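Local coordinates for protein 3-hydroxyacyl-CoA dehydrogenase (PDB 4XGN) that probably catalyses the NAD-dependent oxidation of 3-hydroxyacyl-CoA to 3-ketoacyl-CoA, as a member of the short-chain dehydrogenase family, at residues Lys39-Asp44 / Ala77-Leu82; Val60-Asp65 / Gln73-Ala78; Thr29-Thr34 / Ala54-Gly59. All coordinates share one frame; numbering follows the deposited sequence.

Contact 1 (Lys39-Asp44 / Ala77-Leu82); sequences KVVLAD and AAATKL. With NAD (nicotinamide-adenine-dinucleotide), chain I.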
loop_
_atom_site.group_PDB
_atom_site.type_symbol
_atom_site.label_atom_id
_atom_site.label_comp_id
_atom_site.label_asym_id
_atom_site.label_seq_id
_atom_site.Cartn_x
_atom_site.Cartn_y
_atom_site.Cartn_z
ATOM N N LYS A 39 23.757 -26.058 -0.717
ATOM C CA LYS A 39 23.430 -27.255 0.016
ATOM C C LYS A 39 22.157 -26.981 0.779
ATOM O O LYS A 39 22.083 -25.979 1.459
ATOM C CB LYS A 39 24.547 -27.585 0.998
ATOM C CG LYS A 39 25.892 -27.792 0.307
ATOM C CD LYS A 39 27.036 -27.770 1.323
ATOM C CE LYS A 39 28.380 -27.813 0.667
ATOM N NZ LYS A 39 29.402 -27.094 1.506
ATOM N N VAL A 40 21.170 -27.834 0.621
ATOM C CA VAL A 40 19.849 -27.548 1.232
ATOM C C VAL A 40 19.560 -28.430 2.441
ATOM O O VAL A 40 19.943 -29.611 2.524
ATOM C CB VAL A 40 18.710 -27.654 0.220
ATOM C CG1 VAL A 40 18.910 -26.669 -0.921
ATOM C CG2 VAL A 40 18.480 -29.082 -0.254
ATOM N N VAL A 41 18.907 -27.825 3.422
ATOM C CA VAL A 41 18.194 -28.534 4.443
ATOM C C VAL A 41 16.716 -28.296 4.215
ATOM O O VAL A 41 16.286 -27.119 4.184
ATOM C CB VAL A 41 18.555 -28.026 5.853
ATOM C CG1 VAL A 41 17.718 -28.750 6.933
ATOM C CG2 VAL A 41 20.059 -28.202 6.093
ATOM N N LEU A 42 15.956 -29.394 4.070
ATOM C CA LEU A 42 14.526 -29.339 3.876
ATOM C C LEU A 42 13.860 -29.635 5.173
ATOM O O LEU A 42 14.076 -30.685 5.759
ATOM C CB LEU A 42 14.068 -30.329 2.805
ATOM C CG LEU A 42 14.907 -30.344 1.529
ATOM C CD1 LEU A 42 14.385 -31.399 0.543
ATOM C CD2 LEU A 42 14.870 -28.983 0.904
ATOM N N ALA A 43 12.987 -28.715 5.594
ATOM C CA ALA A 43 12.218 -28.831 6.840
ATOM C C ALA A 43 10.722 -28.933 6.494
ATOM O O ALA A 43 10.168 -28.051 5.868
ATOM C CB ALA A 43 12.519 -27.635 7.725
ATOM N N ASP A 44 10.080 -30.050 6.808
ATOM C CA ASP A 44 8.720 -30.269 6.400
ATOM C C ASP A 44 8.094 -31.306 7.294
ATOM O O ASP A 44 8.811 -32.075 7.940
ATOM C CB ASP A 44 8.716 -30.767 4.935
ATOM C CG ASP A 44 7.401 -30.525 4.205
ATOM O OD1 ASP A 44 6.368 -31.155 4.547
ATOM O OD2 ASP A 44 7.418 -29.707 3.221
ATOM N N ALA A 77 19.923 -26.421 13.529
ATOM C CA ALA A 77 21.112 -27.179 13.906
ATOM C C ALA A 77 21.653 -28.017 12.775
ATOM O O ALA A 77 22.877 -28.056 12.541
ATOM C CB ALA A 77 20.848 -28.038 15.118
ATOM N N ALA A 78 20.756 -28.704 12.078
ATOM C CA ALA A 78 21.137 -29.494 10.925
ATOM C C ALA A 78 21.802 -28.622 9.864
ATOM O O ALA A 78 22.820 -28.987 9.299
ATOM C CB ALA A 78 19.952 -30.213 10.342
ATOM N N ALA A 79 21.261 -27.425 9.632
ATOM C CA ALA A 79 21.864 -26.513 8.659
ATOM C C ALA A 79 23.261 -26.060 9.078
ATOM O O ALA A 79 24.196 -26.133 8.261
ATOM C CB ALA A 79 20.967 -25.310 8.408
ATOM N N THR A 80 23.445 -25.672 10.341
ATOM C CA THR A 80 24.778 -25.188 10.763
ATOM C C THR A 80 25.821 -26.323 10.849
ATOM O O THR A 80 26.999 -26.094 10.621
ATOM C CB THR A 80 24.720 -24.357 12.046
ATOM O OG1 THR A 80 24.292 -25.175 13.112
ATOM C CG2 THR A 80 23.739 -23.193 11.898
ATOM N N LYS A 81 25.381 -27.550 11.114
ATOM C CA LYS A 81 26.251 -28.740 11.002
ATOM C C LYS A 81 26.675 -28.969 9.559
ATOM O O LYS A 81 27.828 -29.320 9.299
ATOM C CB LYS A 81 25.515 -29.990 11.505
ATOM C CG LYS A 81 26.413 -31.217 11.594
ATOM C CD LYS A 81 25.653 -32.471 11.981
ATOM C CE LYS A 81 26.588 -33.655 11.787
ATOM N NZ LYS A 81 25.837 -34.915 12.026
ATOM N N LEU A 82 25.747 -28.767 8.620
ATOM C CA LEU A 82 26.023 -28.976 7.188
ATOM C C LEU A 82 27.032 -27.990 6.587
ATOM O O LEU A 82 27.827 -28.384 5.721
ATOM C CB LEU A 82 24.717 -29.027 6.378
ATOM C CG LEU A 82 24.753 -29.406 4.913
ATOM C CD1 LEU A 82 25.278 -30.811 4.714
ATOM C CD2 LEU A 82 23.388 -29.316 4.297
HETATM P PA NAD I . 2.483 -27.187 -0.981
HETATM O O1A NAD I . 1.284 -27.694 -0.263
HETATM O O2A NAD I . 2.880 -27.880 -2.248
HETATM O O5B NAD I . 3.757 -27.142 -0.009
HETATM C C5B NAD I . 3.643 -26.720 1.333
HETATM C C4B NAD I . 4.596 -27.559 2.201
HETATM O O4B NAD I . 4.378 -27.077 3.427
HETATM C C3B NAD I . 4.175 -29.051 2.237
HETATM O O3B NAD I . 5.162 -29.934 1.814
HETATM C C2B NAD I . 3.749 -29.156 3.713
HETATM O O2B NAD I . 3.834 -30.552 4.180
HETATM C C1B NAD I . 4.470 -28.256 4.376
HETATM N N9A NAD I . 3.871 -27.855 5.611
HETATM C C8A NAD I . 2.559 -27.578 5.898
HETATM N N7A NAD I . 2.426 -27.304 7.236
HETATM C C5A NAD I . 3.657 -27.392 7.719
HETATM C C6A NAD I . 4.131 -27.201 8.991
HETATM N N6A NAD I . 3.403 -26.909 10.183
HETATM N N1A NAD I . 5.445 -27.345 9.223
HETATM C C2A NAD I . 6.316 -27.679 8.222
HETATM N N3A NAD I . 5.855 -27.852 6.948
HETATM C C4A NAD I . 4.526 -27.723 6.745
HETATM O O3 NAD I . 2.022 -25.682 -1.304
HETATM P PN NAD I . 2.959 -24.532 -1.979
HETATM O O1N NAD I . 2.157 -23.988 -3.115
HETATM O O2N NAD I . 4.367 -24.970 -2.351
HETATM O O5D NAD I . 3.024 -23.416 -0.807
HETATM C C5D NAD I . 4.241 -22.778 -0.426
HETATM C C4D NAD I . 4.021 -21.441 0.172
HETATM O O4D NAD I . 3.547 -20.657 -0.841
HETATM C C3D NAD I . 2.925 -21.451 1.267
HETATM O O3D NAD I . 3.218 -20.586 2.277
HETATM C C2D NAD I . 1.707 -20.979 0.425
HETATM O O2D NAD I . 0.613 -20.458 1.310
HETATM C C1D NAD I . 2.209 -20.040 -0.350
HETATM N N1N NAD I . 1.497 -19.668 -1.567
HETATM C C2N NAD I . 1.130 -20.572 -2.536
HETATM C C3N NAD I . 0.452 -20.186 -3.685
HETATM C C7N NAD I . -0.008 -21.149 -4.738
HETATM O O7N NAD I . -0.791 -20.770 -5.578
HETATM N N7N NAD I . 0.498 -22.475 -4.776
HETATM C C4N NAD I . 0.163 -18.814 -3.854
HETATM C C5N NAD I . 0.561 -17.906 -2.907
HETATM C C6N NAD I . 1.228 -18.323 -1.776
#
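Val41, in the middle of strand 39-44, sends its side chain straight at helix 69-82. Its CB divides the contact between two methyls. CG1, anti to the backbone N (chi1 177°), approaches Ala78, with CB of that residue 4.3 Å from Val41 CG1. CG2, anti to the carbonyl carbon, does more: it lies 3.6 Å from Ala79 CA and 3.8 Å from Ala79 CB, and Leu82 CD2 closes over it at 3.9 Å. A branched valine fills this spot because its two methyls spread along the helix, CG1 toward Ala78 and CG2 toward Ala79 and Leu82, while the alanines beneath are small enough to let strand and helix axes come within 8.6 Å, nearly antiparallel at 167°. One helical turn on from Ala78 and Ala79, Leu82 has CG anti to its own backbone N; its CD2 also touches the root of Lys39, 3.9 Å from Lys39 CB. Only CB of the lysine packs on Leu82; beyond it the chain runs extended, away from this contact, and carries NZ to the carbonyl oxygen of Asp13.

At the far end of the strand Asp44 grips the adenosine ribose of NAD: O2B donates to Asp44 OD1 at 2.6 Å, and O3B to Asp44 OD2 at 2.7 Å. An acidic residue here is the familiar mark of NAD-binding Rossmann folds. The backbone N-H groups of Asn46 and Ala22 hold its two oxygens. Strand 39-44 lies between strands 15-19 and 60-63; Val41 faces helix 69-82 on one side of the sheet, whereas Val40 and Leu42 face helices 24-35 and 47-57 on the other.

Contact 2 (Val60-Asp65 / Gln73-Ala78); sequences VFVRCD and QAAVAA. With NAD (nicotinamide-adenine-dinucleotide), chain I.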
loop_
_atom_site.group_PDB
_atom_site.type_symbol
_atom_site.label_atom_id
_atom_site.label_comp_id
_atom_site.label_asym_id
_atom_site.label_seq_id
_atom_site.Cartn_x
_atom_site.Cartn_y
_atom_site.Cartn_z
ATOM N N VAL A 60 19.954 -32.457 3.286
ATOM C CA VAL A 60 19.522 -33.081 4.535
ATOM C C VAL A 60 18.045 -32.788 4.734
ATOM O O VAL A 60 17.608 -31.689 4.462
ATOM C CB VAL A 60 20.352 -32.514 5.722
ATOM C CG1 VAL A 60 19.805 -32.922 7.083
ATOM C CG2 VAL A 60 21.827 -32.869 5.564
ATOM N N PHE A 61 17.293 -33.795 5.144
ATOM C CA PHE A 61 15.901 -33.573 5.618
ATOM C C PHE A 61 15.791 -33.643 7.122
ATOM O O PHE A 61 16.375 -34.511 7.780
ATOM C CB PHE A 61 14.958 -34.616 5.016
ATOM C CG PHE A 61 13.576 -34.534 5.532
ATOM C CD1 PHE A 61 12.772 -33.513 5.119
ATOM C CD2 PHE A 61 13.081 -35.427 6.452
ATOM C CE1 PHE A 61 11.492 -33.374 5.628
ATOM C CE2 PHE A 61 11.790 -35.298 6.969
ATOM C CZ PHE A 61 11.002 -34.277 6.544
ATOM N N VAL A 62 14.978 -32.742 7.685
ATOM C CA VAL A 62 14.592 -32.770 9.096
ATOM C C VAL A 62 13.068 -32.670 9.177
ATOM O O VAL A 62 12.478 -31.717 8.667
ATOM C CB VAL A 62 15.210 -31.579 9.827
ATOM C CG1 VAL A 62 14.800 -31.523 11.293
ATOM C CG2 VAL A 62 16.697 -31.541 9.606
ATOM N N ARG A 63 12.426 -33.659 9.815
ATOM C CA ARG A 63 10.988 -33.542 10.124
ATOM C C ARG A 63 10.801 -32.366 11.070
ATOM O O ARG A 63 11.335 -32.352 12.180
ATOM C CB ARG A 63 10.451 -34.811 10.743
ATOM C CG ARG A 63 8.940 -34.834 10.864
ATOM C CD ARG A 63 8.361 -34.045 12.004
ATOM N NE ARG A 63 6.900 -34.175 12.093
ATOM C CZ ARG A 63 6.146 -33.503 12.951
ATOM N NH1 ARG A 63 6.694 -32.714 13.872
ATOM N NH2 ARG A 63 4.842 -33.673 12.937
ATOM N N CYS A 64 10.075 -31.358 10.593
ATOM C CA CYS A 64 9.987 -30.086 11.285
ATOM C C CYS A 64 8.611 -29.484 11.133
ATOM O O CYS A 64 8.165 -29.176 10.028
ATOM C CB CYS A 64 11.114 -29.172 10.806
ATOM S SG CYS A 64 10.963 -27.437 11.347
ATOM N N ASP A 65 7.889 -29.410 12.243
ATOM C CA ASP A 65 6.665 -28.625 12.313
ATOM C C ASP A 65 7.098 -27.258 12.686
ATOM O O ASP A 65 7.593 -27.041 13.784
ATOM C CB ASP A 65 5.716 -29.196 13.352
ATOM C CG ASP A 65 4.359 -28.498 13.397
ATOM O OD1 ASP A 65 4.245 -27.297 12.988
ATOM O OD2 ASP A 65 3.406 -29.192 13.900
ATOM N N GLN A 73 14.599 -25.522 16.132
ATOM C CA GLN A 73 15.975 -25.673 16.636
ATOM C C GLN A 73 16.707 -26.800 15.946
ATOM O O GLN A 73 17.860 -26.642 15.551
ATOM C CB GLN A 73 15.994 -25.846 18.159
ATOM C CG GLN A 73 15.562 -24.589 18.908
ATOM C CD GLN A 73 15.317 -24.804 20.394
ATOM O OE1 GLN A 73 14.972 -25.911 20.862
ATOM N NE2 GLN A 73 15.450 -23.736 21.148
ATOM N N ALA A 74 16.038 -27.934 15.769
ATOM C CA ALA A 74 16.651 -29.072 15.074
ATOM C C ALA A 74 16.981 -28.753 13.634
ATOM O O ALA A 74 18.088 -29.093 13.177
ATOM C CB ALA A 74 15.735 -30.307 15.163
ATOM N N ALA A 75 16.090 -28.010 12.958
ATOM C CA ALA A 75 16.265 -27.737 11.547
ATOM C C ALA A 75 17.427 -26.781 11.392
ATOM O O ALA A 75 18.291 -26.996 10.540
ATOM C CB ALA A 75 14.995 -27.174 10.903
ATOM N N VAL A 76 17.482 -25.755 12.247
ATOM C CA VAL A 76 18.628 -24.828 12.205
ATOM C C VAL A 76 19.950 -25.504 12.576
ATOM O O VAL A 76 20.985 -25.183 11.952
ATOM C CB VAL A 76 18.355 -23.541 13.019
ATOM C CG1 VAL A 76 19.572 -22.629 13.096
ATOM C CG2 VAL A 76 17.185 -22.847 12.407
ATOM N N ALA A 77 19.923 -26.421 13.529
ATOM C CA ALA A 77 21.112 -27.179 13.906
ATOM C C ALA A 77 21.653 -28.017 12.775
ATOM O O ALA A 77 22.877 -28.056 12.541
ATOM C CB ALA A 77 20.848 -28.038 15.118
ATOM N N ALA A 78 20.756 -28.704 12.078
ATOM C CA ALA A 78 21.137 -29.494 10.925
ATOM C C ALA A 78 21.802 -28.622 9.864
ATOM O O ALA A 78 22.820 -28.987 9.299
ATOM C CB ALA A 78 19.952 -30.213 10.342
HETATM P PA NAD I . 2.483 -27.187 -0.981
HETATM O O1A NAD I . 1.284 -27.694 -0.263
HETATM O O2A NAD I . 2.880 -27.880 -2.248
HETATM O O5B NAD I . 3.757 -27.142 -0.009
HETATM C C5B NAD I . 3.643 -26.720 1.333
HETATM C C4B NAD I . 4.596 -27.559 2.201
HETATM O O4B NAD I . 4.378 -27.077 3.427
HETATM C C3B NAD I . 4.175 -29.051 2.237
HETATM O O3B NAD I . 5.162 -29.934 1.814
HETATM C C2B NAD I . 3.749 -29.156 3.713
HETATM O O2B NAD I . 3.834 -30.552 4.180
HETATM C C1B NAD I . 4.470 -28.256 4.376
HETATM N N9A NAD I . 3.871 -27.855 5.611
HETATM C C8A NAD I . 2.559 -27.578 5.898
HETATM N N7A NAD I . 2.426 -27.304 7.236
HETATM C C5A NAD I . 3.657 -27.392 7.719
HETATM C C6A NAD I . 4.131 -27.201 8.991
HETATM N N6A NAD I . 3.403 -26.909 10.183
HETATM N N1A NAD I . 5.445 -27.345 9.223
HETATM C C2A NAD I . 6.316 -27.679 8.222
HETATM N N3A NAD I . 5.855 -27.852 6.948
HETATM C C4A NAD I . 4.526 -27.723 6.745
HETATM O O3 NAD I . 2.022 -25.682 -1.304
HETATM P PN NAD I . 2.959 -24.532 -1.979
HETATM O O1N NAD I . 2.157 -23.988 -3.115
HETATM O O2N NAD I . 4.367 -24.970 -2.351
HETATM O O5D NAD I . 3.024 -23.416 -0.807
HETATM C C5D NAD I . 4.241 -22.778 -0.426
HETATM C C4D NAD I . 4.021 -21.441 0.172
HETATM O O4D NAD I . 3.547 -20.657 -0.841
HETATM C C3D NAD I . 2.925 -21.451 1.267
HETATM O O3D NAD I . 3.218 -20.586 2.277
HETATM C C2D NAD I . 1.707 -20.979 0.425
HETATM O O2D NAD I . 0.613 -20.458 1.310
HETATM C C1D NAD I . 2.209 -20.040 -0.350
HETATM N N1N NAD I . 1.497 -19.668 -1.567
HETATM C C2N NAD I . 1.130 -20.572 -2.536
HETATM C C3N NAD I . 0.452 -20.186 -3.685
HETATM C C7N NAD I . -0.008 -21.149 -4.738
HETATM O O7N NAD I . -0.791 -20.770 -5.578
HETATM N N7N NAD I . 0.498 -22.475 -4.776
HETATM C C4N NAD I . 0.163 -18.814 -3.854
HETATM C C5N NAD I . 0.561 -17.906 -2.907
HETATM C C6N NAD I . 1.228 -18.323 -1.776
#
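With chi1 at 178°, Val62 holds CG1 anti to its backbone N and CG2 anti to its carbonyl carbon, which turns both methyls onto helix 69-82. Cys64, two residues on, likewise has SG anti to the backbone N and extends toward the same helix. CG2 of Val62 lies 3.6 Å from Ala78 CB, the closest approach between the strand and helix segments. The other methyl, CG1, settles over the preceding turn, 4.2 Å from Ala74 CB and 4.1 Å from Ala75 CA, so one valine straddles a full turn of helix. Val60 adds a looser touch at the start of the strand, its CG1 4.2 Å from Ala78 CB. Past the strand's end, SG of Cys64 lies 4.1 Å from Ala75 CB, a thiol used here as apolar filling that also touches Met126 of helix 109-135. Ala74, Ala75 and Ala78 give the helix a shallow face, well matched to β-branched side chains standing on a strand only 8.4 Å away, axis to axis.

Asp65 leaves this packing for the cofactor. Its OD1 accepts the adenine amino group, NAD N6A, at 3.0 Å with an N-H...O angle of 152°, and the N-H of Ala67 also reaches OD1, so the carboxylate is positioned from its own loop. A carboxylate suits a partner that can only donate, and the pair reads adenine through its N6 amino group. An aspartate just after strand 60-63, bound to adenine in this way, is typical of the Rossmann nucleotide site of classical short-chain dehydrogenases.

Contact 3 (Thr29-Thr34 / Ala54-Gly59); sequences TARLLT and ARELGG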
loop_
_atom_site.group_PDB
_atom_site.type_symbol
_atom_site.label_atom_id
_atom_site.label_comp_id
_atom_site.label_asym_id
_atom_site.label_seq_id
_atom_site.Cartn_x
_atom_site.Cartn_y
_atom_site.Cartn_z
ATOM N N THR A 29 12.409 -24.293 -5.082
ATOM C CA THR A 29 13.490 -23.486 -4.541
ATOM C C THR A 29 14.737 -24.323 -4.241
ATOM O O THR A 29 15.859 -23.956 -4.599
ATOM C CB THR A 29 13.037 -22.706 -3.291
ATOM O OG1 THR A 29 11.945 -21.839 -3.663
ATOM C CG2 THR A 29 14.153 -21.802 -2.769
ATOM N N ALA A 30 14.508 -25.439 -3.575
ATOM C CA ALA A 30 15.551 -26.392 -3.237
ATOM C C ALA A 30 16.301 -26.841 -4.470
ATOM O O ALA A 30 17.530 -26.892 -4.459
ATOM C CB ALA A 30 14.959 -27.591 -2.488
ATOM N N ARG A 31 15.575 -27.158 -5.536
ATOM C CA ARG A 31 16.166 -27.623 -6.761
ATOM C C ARG A 31 17.056 -26.557 -7.358
ATOM O O ARG A 31 18.212 -26.839 -7.738
ATOM C CB ARG A 31 15.120 -28.060 -7.773
ATOM C CG ARG A 31 14.349 -29.293 -7.381
ATOM C CD ARG A 31 13.329 -29.624 -8.466
ATOM N NE ARG A 31 12.473 -30.703 -8.037
ATOM C CZ ARG A 31 12.782 -31.976 -8.034
ATOM N NH1 ARG A 31 13.974 -32.411 -8.451
ATOM N NH2 ARG A 31 11.875 -32.833 -7.596
ATOM N N LEU A 32 16.537 -25.334 -7.443
ATOM C CA LEU A 32 17.260 -24.274 -8.110
ATOM C C LEU A 32 18.516 -23.919 -7.339
ATOM O O LEU A 32 19.564 -23.716 -7.965
ATOM C CB LEU A 32 16.368 -23.034 -8.337
ATOM C CG LEU A 32 17.025 -21.855 -9.064
ATOM C CD1 LEU A 32 15.973 -21.037 -9.782
ATOM C CD2 LEU A 32 17.692 -20.852 -8.139
ATOM N N LEU A 33 18.418 -23.849 -6.010
ATOM C CA LEU A 33 19.559 -23.516 -5.153
ATOM C C LEU A 33 20.623 -24.597 -5.214
ATOM O O LEU A 33 21.832 -24.282 -5.268
ATOM C CB LEU A 33 19.143 -23.243 -3.724
ATOM C CG LEU A 33 18.307 -21.953 -3.557
ATOM C CD1 LEU A 33 17.803 -21.804 -2.136
ATOM C CD2 LEU A 33 19.041 -20.680 -3.965
ATOM N N THR A 34 20.187 -25.847 -5.278
ATOM C CA THR A 34 21.117 -26.968 -5.429
ATOM C C THR A 34 21.840 -26.901 -6.790
ATOM O O THR A 34 23.064 -27.203 -6.868
ATOM C CB THR A 34 20.399 -28.320 -5.268
ATOM O OG1 THR A 34 19.852 -28.442 -3.948
ATOM C CG2 THR A 34 21.376 -29.463 -5.494
ATOM N N ALA A 54 15.594 -34.679 -0.345
ATOM C CA ALA A 54 16.896 -34.341 0.220
ATOM C C ALA A 54 17.984 -35.270 -0.327
ATOM O O ALA A 54 19.054 -34.782 -0.713
ATOM C CB ALA A 54 16.856 -34.398 1.731
ATOM N N ARG A 55 17.680 -36.561 -0.436
ATOM C CA ARG A 55 18.610 -37.492 -1.111
ATOM C C ARG A 55 18.891 -37.118 -2.562
ATOM O O ARG A 55 20.074 -37.112 -3.012
ATOM C CB ARG A 55 18.124 -38.938 -1.020
ATOM C CG ARG A 55 18.219 -39.500 0.382
ATOM C CD ARG A 55 17.687 -40.916 0.403
ATOM N NE ARG A 55 17.922 -41.530 1.704
ATOM C CZ ARG A 55 18.324 -42.794 1.885
ATOM N NH1 ARG A 55 18.529 -43.618 0.861
ATOM N NH2 ARG A 55 18.523 -43.266 3.118
ATOM N N GLU A 56 17.821 -36.826 -3.308
ATOM C CA GLU A 56 17.919 -36.470 -4.715
ATOM C C GLU A 56 18.856 -35.247 -4.869
ATOM O O GLU A 56 19.700 -35.179 -5.822
ATOM C CB GLU A 56 16.514 -36.230 -5.309
ATOM C CG GLU A 56 16.456 -35.975 -6.806
ATOM C CD GLU A 56 15.073 -35.642 -7.318
ATOM O OE1 GLU A 56 14.052 -35.835 -6.587
ATOM O OE2 GLU A 56 15.013 -35.143 -8.463
ATOM N N LEU A 57 18.776 -34.312 -3.922
ATOM C CA LEU A 57 19.549 -33.061 -3.986
ATOM C C LEU A 57 20.862 -33.071 -3.224
ATOM O O LEU A 57 21.583 -32.047 -3.241
ATOM C CB LEU A 57 18.681 -31.858 -3.497
ATOM C CG LEU A 57 17.402 -31.706 -4.303
ATOM C CD1 LEU A 57 16.650 -30.474 -3.801
ATOM C CD2 LEU A 57 17.598 -31.566 -5.797
ATOM N N GLY A 58 21.229 -34.220 -2.648
ATOM C CA GLY A 58 22.425 -34.290 -1.842
ATOM C C GLY A 58 22.402 -33.397 -0.610
ATOM O O GLY A 58 23.465 -33.035 -0.131
ATOM N N GLY A 59 21.208 -33.088 -0.058
ATOM C CA GLY A 59 21.088 -32.305 1.152
ATOM C C GLY A 59 20.608 -33.115 2.336
ATOM O O GLY A 59 20.846 -34.338 2.395
HETATM O O HOH W 1 21.508 -29.620 -1.766
#
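Helices 24-35 and 47-57 flank the same face of the Rossmann sheet, and they meet here near the C-terminal end of the second, which closes in a Schellman motif. Gly58 takes the positive phi (62°) that glycine accommodates easily, while Gly59 N bonds back to Ala54 O and Gly58 N to Arg55 O.

The apolar part belongs to Leu57 and Ala30. The leucine CG stands anti to the carbonyl carbon, and the branch reaches across to the first helix, where Leu57 CD1 rests 3.6 Å from Ala30 CB. Small Ala30 leaves room for that methyl.

A single salt bridge lies at the solvent-exposed side of the join. Arg31, extended from CG to NE, and Glu56, extended beyond CG, are both long enough to span the gap between helices: NH1 of Arg31 donates to OE2 of Glu56 at 2.9 Å, almost straight at 167°. OE2 sits at the edge of the guanidinium and in its plane, but the carboxylate is turned 62° from that plane, so this is a one-point bridge and not a side-by-side pair.

Polar bonds complete the join around Thr34, which crosses Leu57 obliquely. Leu57 CB makes a van der Waals contact with the polar Thr34 OG1 at 3.6 Å. The hydroxyl returns to its own helix, OG1 donating to Ala30 O at 2.8 Å; that carbonyl also receives Thr34 N. With its proton so used, OG1 acts as an acceptor toward one bridging water, which donates to Thr34 OG1 at 3.0 Å and to Leu57 O at 2.8 Å.

How the contacts relate
Contacts 1 and 2 are successive portions of one interface: they share Ala77 and Ala78 of helix 69-82, and their centres lie 6 Å apart. Their strands are parallel neighbours, probably hydrogen-bonded from Leu42 N to Val60 O and from Val60 N to Val40 O, both 2.9 Å. Contact 3 covers the reverse face of the sheet, about 11 Å from contact 1 between centres; there Leu42 CD2 packs 3.7 Å from Ala30 CB. Ala54 CB meets Phe61 N at 3.5 Å, joining contacts 3 and 2. The first two contacts lead to NAD, one to its ribose and the other to its adenine, whereas the Ala30 side chain stays about 11 Å from the cofactor.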